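PDB 1Y07: desulfoferrodoxin (Rbo), which acts as a superoxide reductase, probably reducing superoxide to hydrogen peroxide at a non-haem mononuclear iron centre. Local coordinates for residues Y116-C119 / G123-S126; V68-P71 / Y77-W80; F7-Q10 / G15-L18; V53-V56 / V61-K64. One frame throughout, in Å; residues are numbered along the deposited sequence.

Interaction 1: residues Y116-C119 / G123-S126; sequences YEFC and GVWS. With FE (Fe (III) ion), chain H.
Glu117 and Trp125 bind each other twice through the backbone. Glu117 N reaches Trp125 O at 2.9 Å, and Trp125 N returns to Glu117 O at 2.9 Å. Cys119 and Gly123 form the next antiparallel hydrogen-bonded pair. Its bond from Cys119 N to Gly123 O is nearly straight, while the one from Gly123 N to Cys119 O is more bent. At this end Cys119 SG binds the iron(III) ion at 2.1 Å. His50, His70, His76 and His122 complete the site. His122 sits in the short turn between the two strands, so this one hairpin supplies two ligands.

On the same face as Cys119, the Glu117 carboxylate lies beside the Trp125 indole, the two planes only 9° apart. Glu117 OE1 is 3.4 Å from Trp125 CD1. Glu117 CG sits between its backbone N and carbonyl carbon (chi1 68°), and a bend at chi2 turns the carboxylate to the indole. On the other face, Phe118 CD1 packs on Val124 CG2 at 3.8 Å, and the Phe118 ring also touches the backbone of Gly123. Farther along, Tyr116 CD2 meets Ser126 CB at 3.7 Å.

Strand 112-119 lies between strands 123-127 and 78-85, and Phe118 bonds through its backbone to Ala79 and Trp80. The Trp125 ring stacks on His50 at the end of helix 47-50. Phe7 of strand 5-9 packs against Tyr116.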
ATOM      1  N   TYR B 116      -0.387  -9.379  -6.808  1.00 16.55           N
ATOM      2  CA  TYR B 116       0.642  -8.896  -7.736  1.00 16.50           C
ATOM      3  C   TYR B 116       1.990  -9.210  -7.117  1.00 16.26           C
ATOM      4  O   TYR B 116       2.128  -9.073  -5.943  1.00 17.17           O
ATOM      5  CB  TYR B 116       0.541  -7.385  -8.000  1.00 16.66           C
ATOM      6  CG  TYR B 116      -0.853  -6.900  -8.339  1.00 18.77           C
ATOM      7  CD1 TYR B 116      -1.790  -6.723  -7.337  1.00 20.99           C
ATOM      8  CD2 TYR B 116      -1.240  -6.664  -9.663  1.00 21.73           C
ATOM      9  CE1 TYR B 116      -3.080  -6.285  -7.615  1.00 22.87           C
ATOM     10  CE2 TYR B 116      -2.528  -6.209  -9.949  1.00 23.24           C
ATOM     11  CZ  TYR B 116      -3.442  -6.047  -8.905  1.00 24.76           C
ATOM     12  OH  TYR B 116      -4.756  -5.647  -9.116  1.00 29.37           O
ATOM     13  N   GLU B 117       2.949  -9.692  -7.913  1.00 15.93           N
ATOM     14  CA  GLU B 117       4.323  -9.979  -7.423  1.00 15.19           C
ATOM     15  C   GLU B 117       5.317  -9.361  -8.368  1.00 16.05           C
ATOM     16  O   GLU B 117       5.076  -9.320  -9.572  1.00 15.84           O
ATOM     17  CB  GLU B 117       4.587 -11.478  -7.253  1.00 15.36           C
ATOM     18  CG  GLU B 117       4.644 -12.272  -8.542  1.00 14.65           C
ATOM     19  CD  GLU B 117       6.011 -12.300  -9.240  1.00 16.41           C
ATOM     20  OE1 GLU B 117       6.126 -12.935 -10.313  1.00 18.18           O
ATOM     21  OE2 GLU B 117       6.965 -11.678  -8.782  1.00 17.61           O
ATOM     22  N   PHE B 118       6.419  -8.852  -7.837  1.00 16.59           N
ATOM     23  CA  PHE B 118       7.513  -8.319  -8.639  1.00 17.36           C
ATOM     24  C   PHE B 118       8.770  -9.188  -8.555  1.00 17.50           C
ATOM     25  O   PHE B 118       9.321  -9.380  -7.469  1.00 16.24           O
ATOM     26  CB  PHE B 118       7.876  -6.891  -8.157  1.00 18.35           C
ATOM     27  CG  PHE B 118       9.042  -6.270  -8.927  1.00 20.99           C
ATOM     28  CD1 PHE B 118       8.918  -5.964 -10.267  1.00 24.06           C
ATOM     29  CD2 PHE B 118      10.249  -5.997  -8.299  1.00 23.10           C
ATOM     30  CE1 PHE B 118       9.980  -5.425 -10.966  1.00 24.38           C
ATOM     31  CE2 PHE B 118      11.316  -5.439  -9.012  1.00 23.38           C
ATOM     32  CZ  PHE B 118      11.179  -5.161 -10.322  1.00 24.38           C
ATOM     33  N   CYS B 119       9.219  -9.667  -9.715  1.00 17.65           N
ATOM     34  CA  CYS B 119      10.512 -10.337  -9.827  1.00 19.10           C
ATOM     35  C   CYS B 119      11.562  -9.325 -10.322  1.00 19.17           C
ATOM     36  O   CYS B 119      11.317  -8.533 -11.218  1.00 19.05           O
ATOM     37  CB  CYS B 119      10.404 -11.523 -10.765  1.00 19.45           C
ATOM     38  SG  CYS B 119      12.017 -12.120 -11.359  1.00 22.12           S
ATOM     39  N   GLY B 123       9.943  -8.642 -13.784  1.00 19.27           N
ATOM     40  CA  GLY B 123       8.889  -7.646 -13.621  1.00 18.56           C
ATOM     41  C   GLY B 123       7.622  -8.089 -12.871  1.00 18.84           C
ATOM     42  O   GLY B 123       7.635  -9.068 -12.118  1.00 17.36           O
ATOM     43  N   VAL B 124       6.518  -7.367 -13.075  1.00 17.81           N
ATOM     44  CA  VAL B 124       5.313  -7.646 -12.302  1.00 17.95           C
ATOM     45  C   VAL B 124       4.389  -8.640 -12.996  1.00 16.85           C
ATOM     46  O   VAL B 124       4.233  -8.593 -14.225  1.00 15.91           O
ATOM     47  CB  VAL B 124       4.497  -6.365 -12.008  1.00 18.83           C
ATOM     48  CG1 VAL B 124       3.290  -6.694 -11.115  1.00 19.58           C
ATOM     49  CG2 VAL B 124       5.393  -5.281 -11.412  1.00 20.11           C
ATOM     50  N   TRP B 125       3.756  -9.482 -12.179  1.00 17.17           N
ATOM     51  CA  TRP B 125       2.765 -10.487 -12.567  1.00 18.20           C
ATOM     52  C   TRP B 125       1.545 -10.516 -11.624  1.00 18.72           C
ATOM     53  O   TRP B 125       1.671 -10.419 -10.385  1.00 18.06           O
ATOM     54  CB  TRP B 125       3.402 -11.896 -12.594  1.00 18.49           C
ATOM     55  CG  TRP B 125       4.561 -11.986 -13.540  1.00 18.38           C
ATOM     56  CD1 TRP B 125       5.826 -11.492 -13.351  1.00 20.17           C
ATOM     57  CD2 TRP B 125       4.542 -12.542 -14.848  1.00 17.62           C
ATOM     58  NE1 TRP B 125       6.601 -11.727 -14.460  1.00 20.44           N
ATOM     59  CE2 TRP B 125       5.836 -12.371 -15.402  1.00 18.70           C
ATOM     60  CE3 TRP B 125       3.571 -13.186 -15.599  1.00 16.83           C
ATOM     61  CZ2 TRP B 125       6.176 -12.841 -16.671  1.00 18.71           C
ATOM     62  CZ3 TRP B 125       3.893 -13.639 -16.866  1.00 17.62           C
ATOM     63  CH2 TRP B 125       5.190 -13.463 -17.397  1.00 18.29           C
ATOM     64  N   SER B 126       0.357 -10.669 -12.184  1.00 19.54           N
ATOM     65  CA  SER B 126      -0.843 -10.745 -11.377  1.00 20.53           C
ATOM     66  C   SER B 126      -1.597 -12.085 -11.412  1.00 21.84           C
ATOM     67  O   SER B 126      -1.583 -12.807 -12.413  1.00 21.35           O
ATOM     68  CB  SER B 126      -1.803  -9.623 -11.749  1.00 20.66           C
ATOM     69  OG  SER B 126      -2.334  -9.778 -13.035  1.00 22.20           O
TER
HETATM   70 FE    FE H 130      12.046 -14.067 -12.251  1.00 37.48          FE

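Interaction 2: residues V68-P71 / Y77-W80. With FE (Fe (III) ion), chain H.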
ATOM      1  N   VAL B  68       4.508 -23.750  -9.171  1.00 24.12           N
ATOM      2  CA  VAL B  68       5.733 -24.239  -8.538  1.00 23.70           C
ATOM      3  C   VAL B  68       6.722 -23.056  -8.179  1.00 22.68           C
ATOM      4  O   VAL B  68       6.721 -22.014  -8.828  1.00 22.70           O
ATOM      5  CB  VAL B  68       6.395 -25.308  -9.387  1.00 23.83           C
ATOM      6  CG1 VAL B  68       5.464 -26.578  -9.538  1.00 23.31           C
ATOM      7  CG2 VAL B  68       6.817 -24.745 -10.750  1.00 24.30           C
ATOM      8  N   ALA B  69       7.590 -23.250  -7.181  1.00 21.62           N
ATOM      9  CA  ALA B  69       8.401 -22.167  -6.607  1.00 20.58           C
ATOM     10  C   ALA B  69       9.414 -21.443  -7.529  1.00 20.29           C
ATOM     11  O   ALA B  69      10.267 -22.052  -8.176  1.00 20.07           O
ATOM     12  CB  ALA B  69       9.113 -22.644  -5.326  1.00 20.62           C
ATOM     13  N   HIS B  70       9.333 -20.112  -7.497  1.00 20.03           N
ATOM     14  CA  HIS B  70      10.299 -19.209  -8.108  1.00 19.39           C
ATOM     15  C   HIS B  70      11.572 -19.136  -7.280  1.00 19.36           C
ATOM     16  O   HIS B  70      11.520 -19.230  -6.057  1.00 19.15           O
ATOM     17  CB  HIS B  70       9.694 -17.795  -8.176  1.00 19.59           C
ATOM     18  CG  HIS B  70      10.516 -16.808  -8.953  1.00 20.21           C
ATOM     19  ND1 HIS B  70      11.682 -16.246  -8.469  1.00 21.08           N
ATOM     20  CD2 HIS B  70      10.331 -16.284 -10.188  1.00 18.31           C
ATOM     21  CE1 HIS B  70      12.172 -15.415  -9.368  1.00 21.33           C
ATOM     22  NE2 HIS B  70      11.365 -15.413 -10.415  1.00 20.78           N
ATOM     23  N   PRO B  71      12.705 -18.924  -7.939  1.00 20.12           N
ATOM     24  CA  PRO B  71      13.975 -18.633  -7.272  1.00 20.04           C
ATOM     25  C   PRO B  71      13.920 -17.507  -6.236  1.00 20.47           C
ATOM     26  O   PRO B  71      13.301 -16.488  -6.453  1.00 20.54           O
ATOM     27  CB  PRO B  71      14.890 -18.230  -8.428  1.00 19.72           C
ATOM     28  CG  PRO B  71      14.378 -18.988  -9.566  1.00 20.96           C
ATOM     29  CD  PRO B  71      12.887 -19.023  -9.404  1.00 20.81           C
ATOM     30  N   TYR B  77      15.195 -13.029  -7.647  1.00 21.06           N
ATOM     31  CA  TYR B  77      14.321 -13.157  -6.473  1.00 20.32           C
ATOM     32  C   TYR B  77      12.970 -12.462  -6.673  1.00 19.18           C
ATOM     33  O   TYR B  77      12.842 -11.557  -7.514  1.00 18.64           O
ATOM     34  CB  TYR B  77      15.027 -12.556  -5.250  1.00 21.20           C
ATOM     35  CG  TYR B  77      15.456 -11.122  -5.429  1.00 21.37           C
ATOM     36  CD1 TYR B  77      14.606 -10.092  -5.077  1.00 23.42           C
ATOM     37  CD2 TYR B  77      16.694 -10.786  -5.973  1.00 21.17           C
ATOM     38  CE1 TYR B  77      14.970  -8.753  -5.261  1.00 25.07           C
ATOM     39  CE2 TYR B  77      17.069  -9.443  -6.166  1.00 22.18           C
ATOM     40  CZ  TYR B  77      16.197  -8.430  -5.799  1.00 24.45           C
ATOM     41  OH  TYR B  77      16.513  -7.091  -5.942  1.00 25.71           O
ATOM     42  N   ILE B  78      11.981 -12.877  -5.885  1.00 18.18           N
ATOM     43  CA  ILE B  78      10.715 -12.115  -5.752  1.00 17.06           C
ATOM     44  C   ILE B  78      10.899 -11.059  -4.672  1.00 16.42           C
ATOM     45  O   ILE B  78      11.154 -11.361  -3.502  1.00 17.54           O
ATOM     46  CB  ILE B  78       9.531 -13.029  -5.388  1.00 16.60           C
ATOM     47  CG1 ILE B  78       9.399 -14.198  -6.379  1.00 17.23           C
ATOM     48  CG2 ILE B  78       8.259 -12.205  -5.338  1.00 16.37           C
ATOM     49  CD1 ILE B  78       9.457 -13.770  -7.847  1.00 18.86           C
ATOM     50  N   ALA B  79      10.711  -9.811  -5.055  1.00 15.78           N
ATOM     51  CA  ALA B  79      10.985  -8.668  -4.187  1.00 14.86           C
ATOM     52  C   ALA B  79       9.858  -8.407  -3.220  1.00 13.91           C
ATOM     53  O   ALA B  79      10.090  -8.153  -2.041  1.00 14.08           O
ATOM     54  CB  ALA B  79      11.201  -7.473  -5.009  1.00 15.18           C
ATOM     55  N   TRP B  80       8.637  -8.481  -3.717  1.00 13.97           N
ATOM     56  CA  TRP B  80       7.467  -8.116  -2.925  1.00 14.06           C
ATOM     57  C   TRP B  80       6.210  -8.705  -3.557  1.00 14.26           C
ATOM     58  O   TRP B  80       6.209  -9.104  -4.739  1.00 13.86           O
ATOM     59  CB  TRP B  80       7.372  -6.576  -2.713  1.00 14.18           C
ATOM     60  CG  TRP B  80       7.431  -5.703  -3.976  1.00 15.75           C
ATOM     61  CD1 TRP B  80       8.487  -4.943  -4.383  1.00 17.20           C
ATOM     62  CD2 TRP B  80       6.390  -5.483  -4.947  1.00 14.45           C
ATOM     63  NE1 TRP B  80       8.194  -4.284  -5.559  1.00 16.96           N
ATOM     64  CE2 TRP B  80       6.916  -4.594  -5.937  1.00 16.12           C
ATOM     65  CE3 TRP B  80       5.083  -5.976  -5.118  1.00 12.72           C
ATOM     66  CZ2 TRP B  80       6.183  -4.203  -7.044  1.00 14.58           C
ATOM     67  CZ3 TRP B  80       4.352  -5.579  -6.224  1.00 13.94           C
ATOM     68  CH2 TRP B  80       4.889  -4.681  -7.153  1.00 12.33           C
TER
HETATM   69 FE    FE H 130      12.046 -14.067 -12.251  1.00 37.48          FE
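His70 presents one ring face to Ile78. The methyl CD1 of Ile78 stands over the middle of the imidazole, 3.3 Å from its centroid and 6° off the ring normal, a well-centred CH-pi contact. Ile78 CG1 follows behind it, near His70 ND1 and CG. CG1 lies anti to the carbonyl carbon of Ile78 (chi1 -54°), and a second bend at chi2 carries the methyl to the ring. The opposite face of His70 is met by Pro71 CD, 3.1 Å above the plane and displaced toward the rim. The imidazole is therefore flanked on both faces.

Its two nitrogens are fixed as well. His70 ND1 donates to Pro71 O at 2.6 Å. The oxygen lies almost in the ring plane, and the N-H meets it on a lone pair. On the far side of the ring, His70 NE2 binds the iron(III) ion at 2.4 Å. Pro71 O has a further partner across the contact, Tyr77 CA at 3.5 Å, in a nearly straight CA-H...O contact.

His70 is one of four histidines that bind the iron together with Cys119, as in other superoxide reductases. As a second-shell group, Pro71 O probably fixes the rotation of the ring. By drawing on the ND1 proton, it may also make NE2 a somewhat stronger donor to the metal.

Interaction 3: residues F7-Q10 / G15-L18; sequences FFLQ and GFFL
Phe8 O accepts the N-H of Phe17 at 2.8 Å in a nearly straight bond. The CB of Phe16 also lies close to this oxygen, at 3.2 Å. The return bond runs from Phe8 N to Phe17 O at 2.9 Å. Phe17 O takes in addition a CA-H...O contact from Phe7 CA, 3.5 Å away.

The two rings of this hydrogen-bonded pair are placed in matching ways. In each, CG is anti to the carbonyl carbon (chi1 -53° in Phe8, -52° in Phe17). Each ring thus brings an edge to the carbonyl oxygen of the other residue: Phe8 CD1 is 3.7 Å from Phe17 O, and Phe17 CD1 is 3.8 Å from Phe8 O.

The strands form a hairpin of the N-terminal class III domain. Class III enzymes keep a domain like desulforedoxin here but lack its iron centre. Phe16, Phe17 and Leu18 also pair antiparallel with a strand of the second subunit, so the sheet runs on across the dimer interface.

On the face opposite the Phe8 and Phe17 rings, Leu9 CD2 packs on Phe16 CB at 3.5 Å. The Phe16 ring leads away from strand 5-9 and stacks on Trp80. Phe7 lies on this face too and meets the rings of Trp80 and Tyr116.

Toward the turn of the hairpin, Gln10 N makes a weak bond to Gly15 O at 3.3 Å. The positive phi of Gly15 (92°) suits glycine. The side-chain amide of Gln10 turns to Glu33, which accepts a hydrogen bond from NE2.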
ATOM      1  N   PHE B   7       2.389   0.316 -10.946  1.00 13.15           N
ATOM      2  CA  PHE B   7       3.668   0.198 -10.273  1.00 13.41           C
ATOM      3  C   PHE B   7       4.719   0.884 -11.078  1.00 13.73           C
ATOM      4  O   PHE B   7       4.790   0.700 -12.288  1.00 14.32           O
ATOM      5  CB  PHE B   7       4.006  -1.284 -10.087  1.00 14.05           C
ATOM      6  CG  PHE B   7       2.915  -2.053  -9.387  1.00 15.34           C
ATOM      7  CD1 PHE B   7       1.940  -2.756 -10.113  1.00 15.37           C
ATOM      8  CD2 PHE B   7       2.842  -2.055  -7.999  1.00 13.22           C
ATOM      9  CE1 PHE B   7       0.911  -3.455  -9.432  1.00 15.89           C
ATOM     10  CE2 PHE B   7       1.820  -2.741  -7.339  1.00 12.95           C
ATOM     11  CZ  PHE B   7       0.869  -3.438  -8.070  1.00 14.35           C
ATOM     12  N   PHE B   8       5.525   1.673 -10.400  1.00 13.74           N
ATOM     13  CA  PHE B   8       6.593   2.466 -11.006  1.00 13.61           C
ATOM     14  C   PHE B   8       7.853   2.161 -10.180  1.00 15.06           C
ATOM     15  O   PHE B   8       7.879   2.449  -8.989  1.00 14.66           O
ATOM     16  CB  PHE B   8       6.257   3.953 -10.923  1.00 12.43           C
ATOM     17  CG  PHE B   8       4.901   4.293 -11.492  1.00 12.34           C
ATOM     18  CD1 PHE B   8       3.758   4.048 -10.779  1.00 14.25           C
ATOM     19  CD2 PHE B   8       4.786   4.849 -12.752  1.00 12.53           C
ATOM     20  CE1 PHE B   8       2.511   4.348 -11.306  1.00 15.05           C
ATOM     21  CE2 PHE B   8       3.541   5.135 -13.282  1.00 12.84           C
ATOM     22  CZ  PHE B   8       2.394   4.879 -12.535  1.00 15.65           C
ATOM     23  N   LEU B   9       8.890   1.631 -10.823  1.00 16.22           N
ATOM     24  CA  LEU B   9      10.040   1.091 -10.105  1.00 17.77           C
ATOM     25  C   LEU B   9      11.344   1.746 -10.540  1.00 18.93           C
ATOM     26  O   LEU B   9      11.656   1.778 -11.722  1.00 17.57           O
ATOM     27  CB  LEU B   9      10.125  -0.420 -10.317  1.00 19.29           C
ATOM     28  CG  LEU B   9       8.810  -1.231 -10.337  1.00 22.45           C
ATOM     29  CD1 LEU B   9       9.112  -2.632 -10.735  1.00 24.84           C
ATOM     30  CD2 LEU B   9       8.136  -1.261  -9.018  1.00 24.70           C
ATOM     31  N   GLN B  10      12.116   2.241  -9.565  1.00 20.29           N
ATOM     32  CA  GLN B  10      13.462   2.816  -9.809  1.00 21.84           C
ATOM     33  C   GLN B  10      14.461   1.762 -10.248  1.00 21.34           C
ATOM     34  O   GLN B  10      14.219   0.582  -9.973  1.00 22.15           O
ATOM     35  CB  GLN B  10      14.021   3.430  -8.533  1.00 22.53           C
ATOM     36  CG  GLN B  10      13.602   4.843  -8.306  1.00 24.52           C
ATOM     37  CD  GLN B  10      14.575   5.600  -7.426  1.00 26.71           C
ATOM     38  OE1 GLN B  10      14.517   5.472  -6.209  1.00 29.75           O
ATOM     39  NE2 GLN B  10      15.461   6.403  -8.038  1.00 26.01           N
ATOM     40  N   GLY B  15      13.540   1.145  -4.239  1.00 24.73           N
ATOM     41  CA  GLY B  15      12.254   1.745  -3.938  1.00 23.17           C
ATOM     42  C   GLY B  15      11.376   1.900  -5.179  1.00 21.80           C
ATOM     43  O   GLY B  15      11.743   1.547  -6.317  1.00 22.29           O
ATOM     44  N   PHE B  16      10.178   2.426  -4.963  1.00 19.50           N
ATOM     45  CA  PHE B  16       9.182   2.407  -5.995  1.00 17.42           C
ATOM     46  C   PHE B  16       7.956   3.184  -5.571  1.00 13.92           C
ATOM     47  O   PHE B  16       7.850   3.677  -4.443  1.00 12.26           O
ATOM     48  CB  PHE B  16       8.770   0.951  -6.320  1.00 18.41           C
ATOM     49  CG  PHE B  16       8.441   0.138  -5.111  1.00 21.26           C
ATOM     50  CD1 PHE B  16       7.162  -0.210  -4.828  1.00 23.83           C
ATOM     51  CD2 PHE B  16       9.458  -0.316  -4.257  1.00 23.01           C
ATOM     52  CE1 PHE B  16       6.884  -0.989  -3.721  1.00 25.66           C
ATOM     53  CE2 PHE B  16       9.160  -1.074  -3.138  1.00 24.55           C
ATOM     54  CZ  PHE B  16       7.876  -1.401  -2.878  1.00 24.36           C
ATOM     55  N   PHE B  17       7.027   3.279  -6.505  1.00 13.04           N
ATOM     56  CA  PHE B  17       5.756   3.921  -6.280  1.00 11.84           C
ATOM     57  C   PHE B  17       4.621   3.030  -6.669  1.00 12.29           C
ATOM     58  O   PHE B  17       4.698   2.290  -7.639  1.00 13.37           O
ATOM     59  CB  PHE B  17       5.654   5.228  -7.071  1.00 11.55           C
ATOM     60  CG  PHE B  17       6.835   6.152  -6.840  1.00  9.20           C
ATOM     61  CD1 PHE B  17       8.086   5.859  -7.418  1.00 11.06           C
ATOM     62  CD2 PHE B  17       6.694   7.299  -6.066  1.00  8.40           C
ATOM     63  CE1 PHE B  17       9.149   6.708  -7.227  1.00  7.83           C
ATOM     64  CE2 PHE B  17       7.774   8.158  -5.872  1.00  9.64           C
ATOM     65  CZ  PHE B  17       8.988   7.837  -6.414  1.00  8.72           C
ATOM     66  N   LEU B  18       3.565   3.118  -5.882  1.00 11.19           N
ATOM     67  CA  LEU B  18       2.295   2.424  -6.142  1.00 11.87           C
ATOM     68  C   LEU B  18       1.268   3.493  -6.485  1.00 11.58           C
ATOM     69  O   LEU B  18       1.061   4.413  -5.720  1.00 13.36           O
ATOM     70  CB  LEU B  18       1.893   1.634  -4.856  1.00 13.48           C
ATOM     71  CG  LEU B  18       0.611   0.820  -4.682  1.00 18.40           C
ATOM     72  CD1 LEU B  18       0.934  -0.228  -3.648  1.00 18.36           C
ATOM     73  CD2 LEU B  18      -0.596   1.631  -4.189  1.00 19.66           C
TER

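Interaction 4: residues V53-V56 / V61-K64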
ATOM      1  N   VAL B  53      -0.189 -17.487  -6.850  1.00 17.64           N
ATOM      2  CA  VAL B  53      -1.254 -18.365  -6.440  1.00 18.10           C
ATOM      3  C   VAL B  53      -1.762 -17.888  -5.098  1.00 18.28           C
ATOM      4  O   VAL B  53      -0.981 -17.744  -4.171  1.00 18.85           O
ATOM      5  CB  VAL B  53      -0.751 -19.862  -6.345  1.00 18.41           C
ATOM      6  CG1 VAL B  53      -1.750 -20.768  -5.606  1.00 19.87           C
ATOM      7  CG2 VAL B  53      -0.441 -20.423  -7.735  1.00 18.80           C
ATOM      8  N   VAL B  54      -3.077 -17.691  -4.998  1.00 19.08           N
ATOM      9  CA  VAL B  54      -3.727 -17.187  -3.792  1.00 19.55           C
ATOM     10  C   VAL B  54      -4.478 -18.316  -3.079  1.00 19.47           C
ATOM     11  O   VAL B  54      -5.194 -19.084  -3.702  1.00 19.13           O
ATOM     12  CB  VAL B  54      -4.678 -15.971  -4.143  1.00 19.74           C
ATOM     13  CG1 VAL B  54      -5.351 -15.418  -2.911  1.00 20.34           C
ATOM     14  CG2 VAL B  54      -3.881 -14.876  -4.874  1.00 19.52           C
ATOM     15  N   GLU B  55      -4.282 -18.426  -1.771  1.00 19.69           N
ATOM     16  CA  GLU B  55      -4.876 -19.492  -0.960  1.00 19.55           C
ATOM     17  C   GLU B  55      -5.426 -18.863   0.307  1.00 19.92           C
ATOM     18  O   GLU B  55      -4.667 -18.411   1.153  1.00 19.60           O
ATOM     19  CB  GLU B  55      -3.841 -20.541  -0.592  1.00 19.71           C
ATOM     20  CG  GLU B  55      -3.308 -21.336  -1.770  1.00 21.55           C
ATOM     21  CD  GLU B  55      -2.322 -22.406  -1.356  1.00 24.74           C
ATOM     22  OE1 GLU B  55      -1.881 -22.427  -0.171  1.00 26.69           O
ATOM     23  OE2 GLU B  55      -1.987 -23.241  -2.231  1.00 28.19           O
ATOM     24  N   VAL B  56      -6.746 -18.804   0.400  1.00 19.67           N
ATOM     25  CA  VAL B  56      -7.414 -18.191   1.526  1.00 19.44           C
ATOM     26  C   VAL B  56      -7.807 -19.233   2.541  1.00 18.97           C
ATOM     27  O   VAL B  56      -8.301 -20.350   2.217  1.00 19.49           O
ATOM     28  CB  VAL B  56      -8.670 -17.429   1.102  1.00 19.85           C
ATOM     29  CG1 VAL B  56      -9.335 -16.741   2.314  1.00 21.52           C
ATOM     30  CG2 VAL B  56      -8.352 -16.444   0.026  1.00 20.96           C
ATOM     31  N   VAL B  61      -4.588 -14.801   3.897  1.00 17.61           N
ATOM     32  CA  VAL B  61      -4.416 -15.005   2.459  1.00 16.98           C
ATOM     33  C   VAL B  61      -2.953 -15.260   2.256  1.00 16.25           C
ATOM     34  O   VAL B  61      -2.125 -14.372   2.510  1.00 15.56           O
ATOM     35  CB  VAL B  61      -4.800 -13.729   1.678  1.00 17.14           C
ATOM     36  CG1 VAL B  61      -4.472 -13.893   0.179  1.00 18.96           C
ATOM     37  CG2 VAL B  61      -6.266 -13.344   1.888  1.00 17.42           C
ATOM     38  N   LYS B  62      -2.600 -16.458   1.823  1.00 15.48           N
ATOM     39  CA  LYS B  62      -1.224 -16.813   1.537  1.00 15.23           C
ATOM     40  C   LYS B  62      -1.038 -16.644   0.057  1.00 15.48           C
ATOM     41  O   LYS B  62      -1.883 -17.093  -0.732  1.00 16.75           O
ATOM     42  CB  LYS B  62      -0.954 -18.250   1.936  1.00 15.74           C
ATOM     43  CG  LYS B  62       0.499 -18.729   1.836  1.00 17.25           C
ATOM     44  CD  LYS B  62       0.562 -20.249   2.004  1.00 22.27           C
ATOM     45  CE  LYS B  62       1.303 -20.673   3.272  1.00 24.27           C
ATOM     46  NZ  LYS B  62       1.882 -22.056   3.101  1.00 27.06           N
ATOM     47  N   VAL B  63       0.034 -15.983  -0.327  1.00 15.77           N
ATOM     48  CA  VAL B  63       0.359 -15.824  -1.732  1.00 15.99           C
ATOM     49  C   VAL B  63       1.660 -16.540  -2.060  1.00 16.11           C
ATOM     50  O   VAL B  63       2.665 -16.283  -1.459  1.00 16.38           O
ATOM     51  CB  VAL B  63       0.497 -14.371  -2.141  1.00 16.27           C
ATOM     52  CG1 VAL B  63       0.870 -14.312  -3.614  1.00 16.12           C
ATOM     53  CG2 VAL B  63      -0.826 -13.601  -1.826  1.00 16.63           C
ATOM     54  N   LYS B  64       1.629 -17.456  -3.030  1.00 17.83           N
ATOM     55  CA  LYS B  64       2.814 -18.254  -3.395  1.00 18.84           C
ATOM     56  C   LYS B  64       3.225 -17.960  -4.846  1.00 18.88           C
ATOM     57  O   LYS B  64       2.355 -17.893  -5.706  1.00 19.48           O
ATOM     58  CB  LYS B  64       2.545 -19.763  -3.311  1.00 20.25           C
ATOM     59  CG  LYS B  64       1.754 -20.296  -2.104  1.00 21.36           C
ATOM     60  CD  LYS B  64       1.570 -21.810  -2.254  1.00 24.67           C
ATOM     61  CE  LYS B  64       2.871 -22.521  -2.014  1.00 27.54           C
ATOM     62  NZ  LYS B  64       3.602 -21.941  -0.856  1.00 29.02           N
TER
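Val53-Val56 and Val61-Lys64 run antiparallel, with their axes 4.7 Å apart and their directions at 158°. Four backbone bonds join them. Val53 pairs with Lys64 in both directions, and the bond from Val53 N to Lys64 O is short (2.8 Å) and almost straight. Glu55 and Lys62 form the second hydrogen-bonded pair, with Lys62 N to Glu55 O at 2.9 Å.

This is the hairpin of strands 52-57 and 60-65. It belongs to the immunoglobulin-like domain that carries the iron site. Strand 52-57 lies at one margin of its sheet, and strand 60-65 pairs on its other side with strand 101-105.

Valines make up one face. Val61 CG1 touches Val54 CG1 at 3.6 Å, and its other branch, CG2, meets Val56 CG2 at 4.2 Å. Val61 and Val63 go on to pack against Leu83 and Val81 of strand 78-85.

The other face carries Val53 and three charged residues. The Glu55 carboxylate lies against the aliphatic parts of two lysines, OE1 being 3.9 Å from Lys62 CD and OE2 3.8 Å from Lys64 CD. The lysine nitrogens stay farther off, Lys62 NZ standing 5.0 Å from Glu55 OE1. Lys64 NZ makes its salt bridge with Glu101, and Lys62 NZ forms a long, weak ion pair with the same residue.

How the interactions relate
From the N terminus, interaction 3 comes first and closes a hairpin of the N-terminal domain. Interaction 4 then closes the hairpin of strands 52-57 and 60-65. Interaction 2 closes the loop of residues 72-76, just before strand 78-85. Interaction 1 closes the last hairpin near the C terminus. The four are in series: none nests in or crosses another. Interactions 1 and 2 are bound most directly, through neighbouring strands of one sheet and the shared iron. Trp80 packs on both 7-10 and 15-18, and the Tyr116 and Phe118 rings of interaction 1 pack on 7-10, joining the N-terminal domain to the iron domain. Interaction 4 lies on the far side of the chain's centre from interaction 3.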